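Local coordinates for protein glycosyl hydrolase (Rhizobium leguminosarum bv. trifolii, PDB 5NDX) that probably hydrolyses O-glycosidic bonds as a family 39 glycoside hydrolase, being a bacterial orthologue of human alpha-L-iduronidase, at residues R2-E13 and V379-D389; H279-A289 and K363-L372. The protein carries 2 engineered substitutions. All coordinates share one frame; numbering follows the deposited sequence.

Interaction 1 of 2, residues R2-E13 and V379-D389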
loop_
_atom_site.group_PDB
_atom_site.type_symbol
_atom_site.label_atom_id
_atom_site.label_comp_id
_atom_site.label_asym_id
_atom_site.label_seq_id
_atom_site.Cartn_x
_atom_site.Cartn_y
_atom_site.Cartn_z
ATOM N N ARG A 2 24.501 -18.415 0.460
ATOM C CA ARG A 2 25.074 -18.314 1.860
ATOM C C ARG A 2 24.464 -19.395 2.809
ATOM O O ARG A 2 23.279 -19.746 2.659
ATOM C CB ARG A 2 24.938 -16.889 2.459
ATOM C CG ARG A 2 23.588 -16.175 2.245
ATOM C CD ARG A 2 23.432 -14.873 3.067
ATOM N NE ARG A 2 24.198 -13.726 2.519
ATOM C CZ ARG A 2 25.170 -13.012 3.122
ATOM N NH1 ARG A 2 25.553 -13.140 4.415
ATOM N NH2 ARG A 2 25.764 -12.072 2.380
ATOM N N GLU A 3 25.240 -19.971 3.746
ATOM C CA GLU A 3 24.630 -20.987 4.667
ATOM C C GLU A 3 24.139 -20.467 6.027
ATOM O O GLU A 3 23.040 -20.863 6.453
ATOM C CB GLU A 3 25.479 -22.234 4.924
ATOM C CG GLU A 3 24.576 -23.365 5.432
ATOM C CD GLU A 3 25.268 -24.691 5.501
ATOM O OE1 GLU A 3 24.731 -25.711 4.934
ATOM O OE2 GLU A 3 26.358 -24.678 6.138
ATOM N N ARG A 4 24.958 -19.656 6.704
ATOM C CA ARG A 4 24.572 -19.058 7.979
ATOM C C ARG A 4 25.156 -17.683 8.103
ATOM O O ARG A 4 26.314 -17.510 7.878
ATOM C CB ARG A 4 24.974 -19.904 9.188
ATOM C CG ARG A 4 24.602 -19.228 10.494
ATOM C CD ARG A 4 24.677 -20.226 11.590
ATOM N NE ARG A 4 24.550 -19.750 12.972
ATOM C CZ ARG A 4 25.556 -19.428 13.783
ATOM N NH1 ARG A 4 26.821 -19.361 13.383
ATOM N NH2 ARG A 4 25.275 -19.147 15.033
ATOM N N THR A 5 24.349 -16.728 8.483
ATOM C CA THR A 5 24.817 -15.385 8.712
ATOM C C THR A 5 24.500 -14.929 10.123
ATOM O O THR A 5 23.359 -15.077 10.565
ATOM C CB THR A 5 24.188 -14.396 7.701
ATOM O OG1 THR A 5 24.476 -14.830 6.370
ATOM C CG2 THR A 5 24.783 -13.004 7.904
ATOM N N ARG A 6 25.492 -14.377 10.819
ATOM C CA ARG A 6 25.273 -13.758 12.141
ATOM C C ARG A 6 25.036 -12.286 11.856
ATOM O O ARG A 6 25.848 -11.651 11.184
ATOM C CB ARG A 6 26.440 -13.994 13.162
ATOM C CG ARG A 6 26.745 -15.478 13.509
ATOM C CD ARG A 6 27.927 -15.815 14.505
ATOM N NE ARG A 6 27.740 -15.091 15.782
ATOM C CZ ARG A 6 27.551 -15.596 17.024
ATOM N NH1 ARG A 6 27.565 -16.916 17.330
ATOM N NH2 ARG A 6 27.369 -14.728 18.019
ATOM N N ILE A 7 23.877 -11.762 12.268
ATOM C CA ILE A 7 23.544 -10.346 12.080
ATOM C C ILE A 7 23.390 -9.701 13.464
ATOM O O ILE A 7 22.635 -10.216 14.282
ATOM C CB ILE A 7 22.260 -10.210 11.285
ATOM C CG1 ILE A 7 22.398 -10.889 9.913
ATOM C CG2 ILE A 7 21.912 -8.759 11.028
ATOM C CD1 ILE A 7 21.134 -10.783 9.074
ATOM N N ASN A 8 24.124 -8.616 13.720
ATOM C CA ASN A 8 23.991 -7.836 14.922
ATOM C C ASN A 8 23.445 -6.479 14.545
ATOM O O ASN A 8 24.017 -5.758 13.709
ATOM C CB ASN A 8 25.310 -7.640 15.715
ATOM C CG ASN A 8 25.077 -6.747 16.973
ATOM O OD1 ASN A 8 24.554 -7.188 18.007
ATOM N ND2 ASN A 8 25.375 -5.454 16.838
ATOM N N VAL A 9 22.340 -6.129 15.181
ATOM C CA VAL A 9 21.715 -4.838 15.029
ATOM C C VAL A 9 21.919 -4.085 16.341
ATOM O O VAL A 9 21.499 -4.566 17.409
ATOM C CB VAL A 9 20.229 -4.985 14.769
ATOM C CG1 VAL A 9 19.535 -3.646 14.752
ATOM C CG2 VAL A 9 19.983 -5.678 13.417
ATOM N N ASP A 10 22.534 -2.916 16.258
ATOM C CA ASP A 10 22.767 -2.133 17.463
ATOM C C ASP A 10 21.785 -0.992 17.590
ATOM O O ASP A 10 21.907 0.028 16.946
ATOM C CB ASP A 10 24.217 -1.653 17.524
ATOM C CG ASP A 10 24.548 -0.916 18.860
ATOM O OD1 ASP A 10 23.682 -0.664 19.748
ATOM O OD2 ASP A 10 25.734 -0.616 18.975
ATOM N N ALA A 11 20.801 -1.196 18.439
ATOM C CA ALA A 11 19.734 -0.213 18.638
ATOM C C ALA A 11 20.205 1.097 19.287
ATOM O O ALA A 11 19.482 2.106 19.207
ATOM C CB ALA A 11 18.654 -0.806 19.529
ATOM N N SER A 12 21.372 1.082 19.944
ATOM C CA SER A 12 21.899 2.294 20.593
ATOM C C SER A 12 22.634 3.145 19.579
ATOM O O SER A 12 23.043 4.238 19.910
ATOM C CB SER A 12 22.822 1.945 21.781
ATOM O OG SER A 12 24.055 1.392 21.318
ATOM N N GLU A 13 22.837 2.668 18.355
ATOM C CA GLU A 13 23.516 3.482 17.397
ATOM C C GLU A 13 22.693 3.882 16.144
ATOM O O GLU A 13 22.574 3.096 15.177
ATOM C CB GLU A 13 24.787 2.790 16.993
ATOM C CG GLU A 13 25.533 3.631 15.970
ATOM C CD GLU A 13 26.990 3.734 16.289
ATOM O OE1 GLU A 13 27.304 4.082 17.473
ATOM O OE2 GLU A 13 27.777 3.449 15.356
ATOM N N VAL A 379 17.250 4.503 11.263
ATOM C CA VAL A 379 18.074 3.342 10.899
ATOM C C VAL A 379 19.121 3.082 11.976
ATOM O O VAL A 379 19.755 3.996 12.441
ATOM C CB VAL A 379 18.719 3.530 9.526
ATOM C CG1 VAL A 379 19.620 2.358 9.170
ATOM C CG2 VAL A 379 17.634 3.712 8.456
ATOM N N CYS A 380 19.257 1.838 12.397
ATOM C CA CYS A 380 20.309 1.400 13.351
ATOM C C CYS A 380 21.468 0.785 12.627
ATOM O O CYS A 380 21.310 0.240 11.538
ATOM C CB CYS A 380 19.864 0.203 14.176
ATOM S SG CYS A 380 18.371 0.376 15.032
ATOM N N LYS A 381 22.598 0.763 13.291
ATOM C CA LYS A 381 23.799 0.135 12.761
ATOM C C LYS A 381 23.619 -1.385 12.727
ATOM O O LYS A 381 23.080 -1.989 13.653
ATOM C CB LYS A 381 24.967 0.526 13.638
ATOM C CG LYS A 381 26.323 -0.108 13.356
ATOM C CD LYS A 381 27.182 0.023 14.643
ATOM C CE LYS A 381 28.306 -1.008 14.786
ATOM N NZ LYS A 381 29.412 -0.669 13.833
ATOM N N VAL A 382 24.060 -1.975 11.647
ATOM C CA VAL A 382 24.019 -3.410 11.519
ATOM C C VAL A 382 25.377 -3.883 11.044
ATOM O O VAL A 382 25.995 -3.254 10.219
ATOM C CB VAL A 382 22.840 -3.885 10.587
ATOM C CG1 VAL A 382 22.750 -3.049 9.356
ATOM C CG2 VAL A 382 23.009 -5.343 10.167
ATOM N N THR A 383 25.822 -5.006 11.582
ATOM C CA THR A 383 27.007 -5.714 11.090
ATOM C C THR A 383 26.604 -7.163 10.870
ATOM O O THR A 383 25.900 -7.742 11.688
ATOM C CB THR A 383 28.128 -5.674 12.143
ATOM O OG1 THR A 383 27.627 -6.245 13.333
ATOM C CG2 THR A 383 28.547 -4.245 12.489
ATOM N N ALA A 384 27.069 -7.753 9.792
ATOM C CA ALA A 384 26.766 -9.122 9.472
ATOM C C ALA A 384 28.052 -9.866 9.136
ATOM O O ALA A 384 28.943 -9.298 8.559
ATOM C CB ALA A 384 25.862 -9.154 8.300
ATOM N N GLU A 385 28.133 -11.128 9.503
ATOM C CA GLU A 385 29.238 -11.963 9.099
ATOM C C GLU A 385 28.648 -13.248 8.555
ATOM O O GLU A 385 27.953 -13.954 9.299
ATOM C CB GLU A 385 30.192 -12.233 10.277
ATOM C CG GLU A 385 31.392 -13.180 9.939
ATOM C CD GLU A 385 32.276 -12.823 8.678
ATOM O OE1 GLU A 385 32.632 -11.638 8.449
ATOM O OE2 GLU A 385 32.645 -13.750 7.890
ATOM N N PRO A 386 28.907 -13.578 7.286
ATOM C CA PRO A 386 29.581 -12.730 6.323
ATOM C C PRO A 386 28.788 -11.466 6.026
ATOM O O PRO A 386 27.587 -11.435 6.299
ATOM C CB PRO A 386 29.650 -13.577 5.040
ATOM C CG PRO A 386 29.299 -14.941 5.465
ATOM C CD PRO A 386 28.452 -14.829 6.697
ATOM N N PRO A 387 29.458 -10.433 5.496
ATOM C CA PRO A 387 28.723 -9.219 5.163
ATOM C C PRO A 387 27.578 -9.480 4.202
ATOM O O PRO A 387 27.616 -10.399 3.387
ATOM C CB PRO A 387 29.791 -8.314 4.521
ATOM C CG PRO A 387 31.073 -8.741 5.234
ATOM C CD PRO A 387 30.913 -10.263 5.257
ATOM N N LEU A 388 26.518 -8.720 4.377
ATOM C CA LEU A 388 25.343 -8.856 3.524
ATOM C C LEU A 388 25.718 -8.356 2.129
ATOM O O LEU A 388 26.440 -7.382 2.014
ATOM C CB LEU A 388 24.219 -8.016 4.080
ATOM C CG LEU A 388 23.105 -8.660 4.869
ATOM C CD1 LEU A 388 23.406 -9.987 5.514
ATOM C CD2 LEU A 388 22.407 -7.652 5.781
ATOM N N ASP A 389 25.181 -8.996 1.108
ATOM C CA ASP A 389 25.354 -8.546 -0.266
ATOM C C ASP A 389 24.053 -8.786 -1.028
ATOM O O ASP A 389 23.955 -9.726 -1.829
ATOM C CB ASP A 389 26.511 -9.320 -0.908
ATOM C CG ASP A 389 26.933 -8.734 -2.258
ATOM O OD1 ASP A 389 26.323 -7.783 -2.767
ATOM O OD2 ASP A 389 27.872 -9.265 -2.825
HETATM O O HOH W 1 26.093 -3.843 14.816
#
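Arg2 reaches the loop at Pro386 and Pro387 because its CG sits between the backbone N and the carbonyl carbon (chi1 43°) and the chain bends at chi3 (76°). The guanidinium then meets two successive carbonyls with its edge. Arg2 NH2 donates to Pro387 O at 2.7 Å in a nearly straight bond, while the longer bond from its NH1 to Pro386 O, 3.3 Å, comes from above that carbonyl's plane. NH1 also donates to Thr5 OG1, Leu388 CD1 lies over one face, and NE forms a salt bridge with Asp393. The peptide before Pro386 is cis, in the bend where the chain leaves the strand.

Beyond this end, strands 4-10 and 379-385 run antiparallel. Arg6 with Glu385 and Asn8 with Thr383 are hydrogen-bonded pairs, the second tied by Asn8 N to Thr383 O at 2.8 Å and by Thr383 N to Asn8 O at 2.9 Å. A water accepts from Asn8 ND2 and donates to Asn8 O, and also bonds to Thr383 OG1, linking the two side chains. On the other face Ile7 and Val382 lie side by side, CG2 to CG2 at 3.7 Å, and Val9 CG1 rests on Cys380 CB at 3.9 Å; Ile409 and Leu411 add to this apolar layer. After the type I turn at Asp10-Glu13, Lys381 N donates to Glu13 O at 3.0 Å.

Strand 4-10 also bonds to strand 422-431 on its other edge, so it is an interior strand of the sheet. The cationic Arg2 end probably fixes the Pro386-Leu388 bend through carbonyl oxygens, with Asp393 balancing its charge.

Interaction 2 of 2, residues H279-A289 and K363-L372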
loop_
_atom_site.group_PDB
_atom_site.type_symbol
_atom_site.label_atom_id
_atom_site.label_comp_id
_atom_site.label_asym_id
_atom_site.label_seq_id
_atom_site.Cartn_x
_atom_site.Cartn_y
_atom_site.Cartn_z
ATOM N N HIS A 279 1.913 -13.283 -7.880
ATOM C CA HIS A 279 1.188 -12.234 -7.165
ATOM C C HIS A 279 0.419 -12.759 -5.955
ATOM O O HIS A 279 0.125 -12.000 -5.022
ATOM C CB HIS A 279 0.238 -11.502 -8.079
ATOM C CG HIS A 279 0.909 -10.554 -9.029
ATOM N ND1 HIS A 279 0.939 -10.767 -10.383
ATOM C CD2 HIS A 279 1.550 -9.381 -8.825
ATOM C CE1 HIS A 279 1.569 -9.775 -10.984
ATOM N NE2 HIS A 279 1.984 -8.940 -10.061
ATOM N N GLY A 280 0.109 -14.041 -5.948
ATOM C CA GLY A 280 -0.625 -14.653 -4.831
ATOM C C GLY A 280 0.233 -15.301 -3.791
ATOM O O GLY A 280 -0.277 -15.902 -2.829
ATOM N N LYS A 281 1.545 -15.190 -3.964
ATOM C CA LYS A 281 2.480 -15.942 -3.107
ATOM C C LYS A 281 3.599 -15.096 -2.528
ATOM O O LYS A 281 3.741 -13.929 -2.855
ATOM C CB LYS A 281 3.011 -17.146 -3.921
ATOM C CG LYS A 281 1.927 -18.220 -4.016
ATOM C CD LYS A 281 2.277 -19.438 -4.854
ATOM C CE LYS A 281 1.151 -20.470 -4.654
ATOM N NZ LYS A 281 1.107 -21.515 -5.665
ATOM N N ALA A 282 4.396 -15.710 -1.668
ATOM C CA ALA A 282 5.390 -14.980 -0.933
ATOM C C ALA A 282 6.419 -14.292 -1.826
ATOM O O ALA A 282 6.974 -13.271 -1.419
ATOM C CB ALA A 282 6.069 -15.895 0.075
ATOM N N TYR A 283 6.591 -14.753 -3.066
ATOM C CA TYR A 283 7.488 -14.086 -3.975
ATOM C C TYR A 283 7.173 -12.614 -4.090
ATOM O O TYR A 283 8.079 -11.794 -4.116
ATOM C CB TYR A 283 7.474 -14.724 -5.379
ATOM C CG TYR A 283 8.273 -13.937 -6.404
ATOM C CD1 TYR A 283 7.702 -12.881 -7.087
ATOM C CD2 TYR A 283 9.607 -14.215 -6.642
ATOM C CE1 TYR A 283 8.418 -12.135 -8.004
ATOM C CE2 TYR A 283 10.338 -13.458 -7.533
ATOM C CZ TYR A 283 9.731 -12.437 -8.221
ATOM O OH TYR A 283 10.423 -11.676 -9.119
ATOM N N TYR A 284 5.890 -12.281 -4.173
ATOM C CA TYR A 284 5.490 -10.909 -4.347
ATOM C C TYR A 284 5.770 -10.087 -3.070
ATOM O O TYR A 284 6.189 -8.975 -3.182
ATOM C CB TYR A 284 4.025 -10.816 -4.694
ATOM C CG TYR A 284 3.499 -9.451 -5.143
ATOM C CD1 TYR A 284 4.290 -8.507 -5.819
ATOM C CD2 TYR A 284 2.153 -9.150 -4.969
ATOM C CE1 TYR A 284 3.733 -7.307 -6.273
ATOM C CE2 TYR A 284 1.623 -7.956 -5.387
ATOM C CZ TYR A 284 2.405 -7.020 -6.041
ATOM O OH TYR A 284 1.799 -5.836 -6.441
ATOM N N ALA A 285 5.574 -10.672 -1.891
ATOM C CA ALA A 285 5.930 -9.970 -0.673
ATOM C C ALA A 285 7.399 -9.670 -0.655
ATOM O O ALA A 285 7.815 -8.567 -0.278
ATOM C CB ALA A 285 5.535 -10.805 0.542
ATOM N N GLY A 286 8.211 -10.686 -1.011
ATOM C CA GLY A 286 9.664 -10.537 -1.037
ATOM C C GLY A 286 10.122 -9.456 -1.984
ATOM O O GLY A 286 10.920 -8.574 -1.624
ATOM N N ILE A 287 9.570 -9.496 -3.177
ATOM C CA ILE A 287 9.975 -8.582 -4.232
ATOM C C ILE A 287 9.579 -7.136 -3.965
ATOM O O ILE A 287 10.333 -6.227 -4.290
ATOM C CB ILE A 287 9.490 -9.088 -5.628
ATOM C CG1 ILE A 287 10.499 -8.683 -6.703
ATOM C CG2 ILE A 287 8.187 -8.485 -6.033
ATOM C CD1 ILE A 287 11.764 -9.542 -6.639
ATOM N N ILE A 288 8.396 -6.886 -3.403
ATOM C CA ILE A 288 8.045 -5.510 -2.947
ATOM C C ILE A 288 9.069 -4.983 -1.926
ATOM O O ILE A 288 9.564 -3.837 -2.021
ATOM C CB ILE A 288 6.640 -5.506 -2.310
ATOM C CG1 ILE A 288 5.551 -5.687 -3.412
ATOM C CG2 ILE A 288 6.336 -4.197 -1.576
ATOM C CD1 ILE A 288 4.176 -6.089 -2.892
ATOM N N ALA A 289 9.414 -5.830 -0.941
ATOM C CA ALA A 289 10.357 -5.425 0.050
ATOM C C ALA A 289 11.768 -5.221 -0.551
ATOM O O ALA A 289 12.499 -4.284 -0.171
ATOM C CB ALA A 289 10.366 -6.388 1.225
ATOM N N LYS A 363 -4.050 -10.979 0.000
ATOM C CA LYS A 363 -2.908 -11.561 -0.687
ATOM C C LYS A 363 -1.604 -10.895 -0.213
ATOM O O LYS A 363 -1.654 -9.871 0.496
ATOM C CB LYS A 363 -3.091 -11.352 -2.195
ATOM C CG LYS A 363 -4.134 -12.267 -2.810
ATOM C CD LYS A 363 -4.480 -11.860 -4.242
ATOM C CE LYS A 363 -3.311 -12.030 -5.207
ATOM N NZ LYS A 363 -3.696 -11.425 -6.489
ATOM N N PRO A 364 -0.439 -11.447 -0.640
ATOM C CA PRO A 364 0.849 -10.951 -0.165
ATOM C C PRO A 364 1.198 -9.538 -0.487
ATOM O O PRO A 364 1.996 -8.956 0.241
ATOM C CB PRO A 364 1.875 -11.935 -0.744
ATOM C CG PRO A 364 1.081 -13.213 -0.860
ATOM C CD PRO A 364 -0.310 -12.792 -1.225
ATOM N N GLY A 365 0.597 -8.952 -1.515
ATOM C CA GLY A 365 0.806 -7.554 -1.817
ATOM C C GLY A 365 0.400 -6.631 -0.657
ATOM O O GLY A 365 0.950 -5.527 -0.543
ATOM N N LEU A 366 -0.599 -7.052 0.139
ATOM C CA LEU A 366 -1.110 -6.280 1.269
ATOM C C LEU A 366 -0.399 -6.675 2.547
ATOM O O LEU A 366 0.054 -5.794 3.274
ATOM C CB LEU A 366 -2.636 -6.432 1.472
ATOM C CG LEU A 366 -3.289 -5.629 2.600
ATOM C CD1 LEU A 366 -2.864 -4.165 2.503
ATOM C CD2 LEU A 366 -4.805 -5.722 2.503
ATOM N N THR A 367 -0.241 -7.971 2.778
ATOM C CA THR A 367 0.387 -8.440 4.003
ATOM C C THR A 367 1.821 -7.998 4.100
ATOM O O THR A 367 2.310 -7.659 5.188
ATOM C CB THR A 367 0.243 -9.939 4.206
ATOM O OG1 THR A 367 0.813 -10.633 3.087
ATOM C CG2 THR A 367 -1.217 -10.310 4.354
ATOM N N SER A 368 2.510 -7.942 2.976
ATOM C CA SER A 368 3.868 -7.446 2.999
ATOM C C SER A 368 3.875 -5.984 3.522
ATOM O O SER A 368 4.760 -5.621 4.291
ATOM C CB SER A 368 4.538 -7.500 1.627
ATOM O OG SER A 368 3.751 -6.776 0.707
ATOM N N MET A 369 2.919 -5.177 3.062
ATOM C CA MET A 369 2.788 -3.789 3.515
ATOM C C MET A 369 2.372 -3.648 4.967
ATOM O O MET A 369 2.813 -2.691 5.644
ATOM C CB MET A 369 1.878 -2.998 2.574
ATOM C CG MET A 369 2.504 -2.907 1.177
ATOM S SD MET A 369 1.441 -2.020 0.069
ATOM C CE MET A 369 2.161 -0.395 0.122
ATOM N N GLU A 370 1.593 -4.597 5.469
ATOM C CA GLU A 370 1.318 -4.682 6.903
ATOM C C GLU A 370 2.580 -4.839 7.750
ATOM O O GLU A 370 2.721 -4.159 8.765
ATOM C CB GLU A 370 0.352 -5.822 7.248
ATOM C CG GLU A 370 -1.071 -5.592 6.762
ATOM C CD GLU A 370 -2.096 -6.670 7.222
ATOM O OE1 GLU A 370 -2.612 -6.664 8.376
ATOM O OE2 GLU A 370 -2.406 -7.530 6.395
ATOM N N LEU A 371 3.479 -5.730 7.336
ATOM C CA LEU A 371 4.723 -5.911 8.002
ATOM C C LEU A 371 5.603 -4.692 7.902
ATOM O O LEU A 371 6.159 -4.248 8.902
ATOM C CB LEU A 371 5.480 -7.158 7.509
ATOM C CG LEU A 371 5.169 -8.464 8.235
ATOM C CD1 LEU A 371 3.728 -8.818 8.178
ATOM C CD2 LEU A 371 5.942 -9.628 7.631
ATOM N N LEU A 372 5.773 -4.189 6.699
ATOM C CA LEU A 372 6.630 -3.016 6.477
ATOM C C LEU A 372 6.120 -1.744 7.237
ATOM O O LEU A 372 6.923 -0.867 7.613
ATOM C CB LEU A 372 6.763 -2.722 4.974
ATOM C CG LEU A 372 7.484 -3.771 4.130
ATOM C CD1 LEU A 372 7.226 -3.567 2.656
ATOM C CD2 LEU A 372 8.959 -3.678 4.365
HETATM O O HOH W 2 -0.920 -9.591 -3.859
#
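Helices 282-289 and 364-372 approach to 8.1 Å between axes and cross at -46°, closest at the backbone where Ala285 CA and Ser368 CA are 4.9 Å apart. Small side chains permit this: Ala285 CB lies 3.6 Å from Ser368 CB and also touches Pro364 CB. Ser368 OG, held between its backbone N and carbonyl carbon (chi1 56°), turns back along its own helix to donate to Pro364 O at 2.8 Å, in the carbonyl plane, and rests against Ile288 CD1. With an alanine at Ser368 that hydroxyl is gone, and Pro364 O would probably keep just the backbone N-H at the substituted position, while Ile288 CD1 would lose one of its contacts.

The same CD1 lies over the centre of one face of the Tyr284 ring, with His279 CD2 over the opposite face. Tyr284 CE2 comes to 3.7 Å from Gly365 CA, and a CB on Gly365 would probably run into CE2 unless the ring shifted. The Pro364 ring abuts the backbone before helix 282-289, its CG 3.4 Å from Lys281 O. A water donates to His279 O and accepts from Gly365 N, joining the two segments at the edge of the Tyr284 ring. Lys363 runs its CE past His279 O and delivers NZ to Thr324 OG1 and to the carbonyls of Gly319 and Gln322.

The pair is consistent with adjacent outer helices of the family's TIM barrel, meeting where the beta sheet packs on them: Leu519 of strand 518-526 touches Ala289 and Ser368, and Ile445 of strand 436-445 touches Ala285. Helix 452-457 borders Lys281, whose NZ salt-bridges Glu457.

The centres of the two interactions lie about 23 Å apart and their nearest atoms about 12 Å, without touching. Along the chain the order is 2-13, 279-289, 363-372, 379-389, so interaction 1 brings together the outer two segments and interaction 2 the inner two. Helix 364-372 is followed directly by strand 378-385, the strand that pairs with the N-terminal one. Interaction 2 is consistent with neighbouring outer helices of the TIM barrel, whereas interaction 1 lies within the mixed beta sheet. Strands 436-445 and 518-526 of that same sheet pack on the helices of interaction 2, so barrel and sheet are joined by both chain connection and packing.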